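Local coordinates for cruciform cutting endonuclease 1, mitochondrial (Schizosaccharomyces pombe, PDB 1KCF) that resolves Holliday junctions in mitochondrial DNA, cutting four-way junctions at the point of strand exchange after 5'-CT-3' and 5'-TT-3' sequences, at the interface of chains A and B. Numbering follows the deposited sequence. Chains: chain A/B, Hypothetical 30.2 KD protein c25g10.02 IN chromosome I.

Contact 1: the interface of chains A and B. Residues chain A 136, 139-140, 143; chain B 91, 136-137, 140-141.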
ATOM      1  N   ASN A 136       6.827  -1.356   2.301  1.00 45.84           N
ATOM      2  CA  ASN A 136       5.915  -1.904   1.304  1.00 45.84           C
ATOM      3  C   ASN A 136       4.564  -1.205   1.432  1.00 45.07           C
ATOM      4  O   ASN A 136       3.902  -0.908   0.436  1.00 44.36           O
ATOM      5  CB  ASN A 136       5.728  -3.413   1.501  1.00 46.21           C
ATOM      6  CG  ASN A 136       6.989  -4.204   1.201  1.00 50.00           C
ATOM      7  OD1 ASN A 136       7.936  -3.687   0.605  1.00 51.79           O
ATOM      8  ND2 ASN A 136       7.002  -5.472   1.603  1.00 49.43           N
ATOM      9  N   GLU A 139       4.846   2.562   0.157  1.00 44.93           N
ATOM     10  CA  GLU A 139       4.867   2.543  -1.297  1.00 46.28           C
ATOM     11  C   GLU A 139       3.478   2.251  -1.855  1.00 44.16           C
ATOM     12  O   GLU A 139       2.984   2.969  -2.725  1.00 43.46           O
ATOM     13  CB  GLU A 139       5.853   1.479  -1.786  1.00 48.65           C
ATOM     14  CG  GLU A 139       5.785   1.187  -3.274  1.00 54.78           C
ATOM     15  CD  GLU A 139       6.801   0.144  -3.710  1.00 59.81           C
ATOM     16  OE1 GLU A 139       7.998   0.483  -3.799  1.00 63.43           O
ATOM     17  OE2 GLU A 139       6.406  -1.017  -3.957  1.00 62.72           O
ATOM     18  N   SER A 140       2.856   1.191  -1.346  1.00 42.15           N
ATOM     19  CA  SER A 140       1.531   0.776  -1.792  1.00 41.36           C
ATOM     20  C   SER A 140       0.473   1.860  -1.652  1.00 38.66           C
ATOM     21  O   SER A 140      -0.314   2.084  -2.569  1.00 38.40           O
ATOM     22  CB  SER A 140       1.074  -0.462  -1.022  1.00 40.51           C
ATOM     23  OG  SER A 140       1.867  -1.580  -1.351  1.00 46.41           O
ATOM     24  N   TYR A 143       0.978   4.848  -4.045  1.00 38.15           N
ATOM     25  CA  TYR A 143       0.571   4.466  -5.392  1.00 40.64           C
ATOM     26  C   TYR A 143      -0.949   4.525  -5.538  1.00 43.10           C
ATOM     27  O   TYR A 143      -1.476   5.020  -6.543  1.00 42.07           O
ATOM     28  CB  TYR A 143       1.062   3.054  -5.705  1.00 43.00           C
ATOM     29  CG  TYR A 143       2.202   3.019  -6.690  1.00 47.27           C
ATOM     30  CD1 TYR A 143       1.961   3.029  -8.063  1.00 49.87           C
ATOM     31  CD2 TYR A 143       3.526   3.031  -6.252  1.00 47.60           C
ATOM     32  CE1 TYR A 143       3.009   3.056  -8.978  1.00 52.27           C
ATOM     33  CE2 TYR A 143       4.581   3.060  -7.153  1.00 50.84           C
ATOM     34  CZ  TYR A 143       4.317   3.074  -8.513  1.00 53.24           C
ATOM     35  OH  TYR A 143       5.360   3.118  -9.407  1.00 56.52           O
TER
ATOM     36  N   PRO B  91       3.342  -2.357  -8.643  1.00 48.54           N
ATOM     37  CA  PRO B  91       2.555  -1.333  -7.944  1.00 45.83           C
ATOM     38  C   PRO B  91       1.443  -0.681  -8.773  1.00 46.88           C
ATOM     39  O   PRO B  91       0.283  -0.653  -8.351  1.00 45.34           O
ATOM     40  CB  PRO B  91       3.617  -0.328  -7.503  1.00 46.84           C
ATOM     41  CG  PRO B  91       4.799  -1.207  -7.225  1.00 48.31           C
ATOM     42  CD  PRO B  91       4.786  -2.163  -8.406  1.00 48.66           C
ATOM     43  N   ASN B 136      -0.830  -8.113   1.013  1.00 42.36           N
ATOM     44  CA  ASN B 136      -0.596  -6.962   1.890  1.00 41.95           C
ATOM     45  C   ASN B 136      -0.649  -5.671   1.076  1.00 40.19           C
ATOM     46  O   ASN B 136      -1.105  -4.636   1.570  1.00 38.38           O
ATOM     47  CB  ASN B 136       0.769  -7.075   2.593  1.00 46.84           C
ATOM     48  CG  ASN B 136       1.071  -5.868   3.493  1.00 53.49           C
ATOM     49  OD1 ASN B 136       0.349  -5.592   4.456  1.00 56.70           O
ATOM     50  ND2 ASN B 136       2.145  -5.146   3.175  1.00 56.36           N
ATOM     51  N   MET B 137      -0.194  -5.739  -0.171  1.00 36.90           N
ATOM     52  CA  MET B 137      -0.211  -4.569  -1.040  1.00 39.57           C
ATOM     53  C   MET B 137      -1.655  -4.175  -1.331  1.00 37.60           C
ATOM     54  O   MET B 137      -2.025  -3.007  -1.228  1.00 36.18           O
ATOM     55  CB  MET B 137       0.530  -4.857  -2.356  1.00 42.14           C
ATOM     56  CG  MET B 137       0.787  -3.612  -3.201  1.00 48.83           C
ATOM     57  SD  MET B 137       1.854  -3.892  -4.654  1.00 57.87           S
ATOM     58  CE  MET B 137       3.055  -5.041  -3.964  1.00 53.25           C
ATOM     59  N   SER B 140      -3.134  -2.700   1.850  1.00 35.03           N
ATOM     60  CA  SER B 140      -2.667  -1.348   2.121  1.00 34.87           C
ATOM     61  C   SER B 140      -3.328  -0.309   1.216  1.00 34.17           C
ATOM     62  O   SER B 140      -3.652   0.786   1.661  1.00 33.73           O
ATOM     63  CB  SER B 140      -1.152  -1.270   1.959  1.00 35.43           C
ATOM     64  OG  SER B 140      -0.500  -2.137   2.862  1.00 38.93           O
ATOM     65  N   MET B 141      -3.520  -0.657  -0.051  1.00 35.12           N
ATOM     66  CA  MET B 141      -4.137   0.257  -1.003  1.00 36.67           C
ATOM     67  C   MET B 141      -5.614   0.478  -0.689  1.00 36.07           C
ATOM     68  O   MET B 141      -6.115   1.591  -0.823  1.00 35.68           O
ATOM     69  CB  MET B 141      -3.970  -0.273  -2.430  1.00 36.02           C
ATOM     70  CG  MET B 141      -2.521  -0.333  -2.874  1.00 38.67           C
ATOM     71  SD  MET B 141      -2.345  -0.805  -4.591  1.00 39.16           S
ATOM     72  CE  MET B 141      -0.621  -0.321  -4.882  1.00 39.63           C
TER
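A:Ser140 and B:Ser140 meet where helix 128-151 of chain A crosses helix 131-155 of chain B, a helix-to-helix interface near the two-fold axis that joins the resolvase subunits into their homodimer. Small side chains let the two backbones come close: the serine CA atoms stand 6.1 Å apart, and the two CB methylenes touch at 3.8 Å. Each hydroxyl turns back along its own helix. With OG anti to the carbonyl carbon (chi1 -67°), A:Ser140 donates to the carbonyl O of A:Asn136, and B:Ser140 makes the corresponding bond to B:Asn136 O. The hydroxyl is thereby held to its own helix, although in A:Ser140 the OG, like the CB, still lies against B:Met137.

Two methionines fill the flanks. B:Met137 brings its CG against A:Ser140 CB, and B:Met141, extended beyond CG, runs past the carbonyl of A:Ser140 until its terminal CE reaches A:Tyr143 CB at 3.9 Å.

Farther out, B:Pro91, the first residue of helix 91-109, presses on A:Tyr143 by a CH-pi contact, its CB sitting centrally over one face, 3.4 Å from the ring centroid. An alanine in place of A:Tyr143 would take away this aromatic face and is likely to open a gap beside B:Pro91 and to leave the start of that helix less firmly held against chain A. The extended A:Glu139 brings its carboxylate to the same proline, where OE2 lies 3.6 Å from the ring carbon B:Pro91 CG.

Contact 2: the interface of chains A and B. Residues chain A 132-133, 136; chain B 133, 136.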
ATOM      1  N   THR A 132      10.457  -4.270   5.937  1.00 45.85           N
ATOM      2  CA  THR A 132       9.770  -4.767   4.754  1.00 49.51           C
ATOM      3  C   THR A 132       8.301  -4.361   4.751  1.00 50.51           C
ATOM      4  O   THR A 132       7.781  -3.911   3.734  1.00 49.60           O
ATOM      5  CB  THR A 132       9.869  -6.301   4.668  1.00 50.99           C
ATOM      6  OG1 THR A 132      11.225  -6.672   4.401  1.00 56.45           O
ATOM      7  CG2 THR A 132       8.975  -6.845   3.562  1.00 54.17           C
ATOM      8  N   LEU A 133       7.641  -4.516   5.895  1.00 51.59           N
ATOM      9  CA  LEU A 133       6.230  -4.167   6.014  1.00 53.06           C
ATOM     10  C   LEU A 133       5.990  -2.661   5.943  1.00 52.44           C
ATOM     11  O   LEU A 133       5.074  -2.204   5.256  1.00 51.31           O
ATOM     12  CB  LEU A 133       5.660  -4.729   7.322  1.00 54.77           C
ATOM     13  CG  LEU A 133       5.428  -6.247   7.344  1.00 60.34           C
ATOM     14  CD1 LEU A 133       5.128  -6.719   8.763  1.00 60.13           C
ATOM     15  CD2 LEU A 133       4.276  -6.600   6.400  1.00 59.76           C
ATOM     16  N   ASN A 136       6.827  -1.356   2.301  1.00 45.84           N
ATOM     17  CA  ASN A 136       5.915  -1.904   1.304  1.00 45.84           C
ATOM     18  C   ASN A 136       4.564  -1.205   1.432  1.00 45.07           C
ATOM     19  O   ASN A 136       3.902  -0.908   0.436  1.00 44.36           O
ATOM     20  CB  ASN A 136       5.728  -3.413   1.501  1.00 46.21           C
ATOM     21  CG  ASN A 136       6.989  -4.204   1.201  1.00 50.00           C
ATOM     22  OD1 ASN A 136       7.936  -3.687   0.605  1.00 51.79           O
ATOM     23  ND2 ASN A 136       7.002  -5.472   1.603  1.00 49.43           N
TER
ATOM     24  N   LEU B 133       2.999 -10.773   0.667  1.00 54.81           N
ATOM     25  CA  LEU B 133       3.374  -9.428   0.259  1.00 52.84           C
ATOM     26  C   LEU B 133       2.394  -8.873  -0.762  1.00 50.09           C
ATOM     27  O   LEU B 133       2.056  -7.696  -0.728  1.00 47.62           O
ATOM     28  CB  LEU B 133       4.779  -9.426  -0.346  1.00 55.49           C
ATOM     29  CG  LEU B 133       5.946  -9.832   0.558  1.00 58.58           C
ATOM     30  CD1 LEU B 133       7.207  -9.950  -0.286  1.00 59.52           C
ATOM     31  CD2 LEU B 133       6.132  -8.810   1.675  1.00 57.53           C
ATOM     32  N   ASN B 136      -0.830  -8.113   1.013  1.00 42.36           N
ATOM     33  CA  ASN B 136      -0.596  -6.962   1.890  1.00 41.95           C
ATOM     34  C   ASN B 136      -0.649  -5.671   1.076  1.00 40.19           C
ATOM     35  O   ASN B 136      -1.105  -4.636   1.570  1.00 38.38           O
ATOM     36  CB  ASN B 136       0.769  -7.075   2.593  1.00 46.84           C
ATOM     37  CG  ASN B 136       1.071  -5.868   3.493  1.00 53.49           C
ATOM     38  OD1 ASN B 136       0.349  -5.592   4.456  1.00 56.70           O
ATOM     39  ND2 ASN B 136       2.145  -5.146   3.175  1.00 56.36           N
TER
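B:Leu133, B:Asn136 and A:Asn136 bury most of the surface in this patch, where the paired helices of the homodimer exchange a leucine methyl for an asparagine amide in both directions. The leucine of each chain points at the asparagine of the other, yet the two exchanges differ in detail, so the patch shows how a symmetric dimer can tolerate local departures from its two-fold.

In the first exchange, the CD2 methyl of B:Leu133 lies 3.5 Å from ND2 of A:Asn136. The methyl is met end-on, beyond the amide nitrogen and roughly in line with the C-N bond, the angle from A:Asn136 CG through A:Asn136 ND2 to B:Leu133 CD2 being 158°. The same methyl also rests against CG2 of A:Thr132 at 3.9 Å, the threonine and leucine side chains crossing at about a right angle. B:Leu133 CD2 thus rests against a methyl and an amide that lie on one side of it, which fits with the large surface this leucine buries.

The reverse exchange is looser and turned differently. Here A:Leu133 offers its CD2 to the flat side of the B:Asn136 amide, above the nitrogen rather than beyond it. The leucines have nearly the same torsions in both chains, and the difference lies in the asparagines: CG of A:Asn136 is anti to its carbonyl carbon (chi1 -68°), whereas in B:Asn136 the amide has swung to the position opposite the backbone nitrogen (chi1 178°).

The two leucines do not touch, the CD2 methyls of A:Leu133 and B:Leu133 being 5.5 Å apart. The turned amide of B:Asn136 leaves its ND2 4.1 Å from A:Leu133 CD2.

Contact 1 and contact 2 are neighbouring stretches of one helix pair, with the centres of their C-alpha atoms about 7 Å apart, and they share A:Asn136 and B:Asn136. In contact 1 their backbone carbonyls hold the serine hydroxyls within each chain; in contact 2 their side-chain amides meet the partner's leucines. Between the two, the helices spread, since the CA atoms of A:Asn136 and B:Asn136 are 8.3 Å apart, and larger side chains take up the added width. Contact 1 also recruits helix 91-109, so together they tie more than one element of the catalytic subunits into the homodimer.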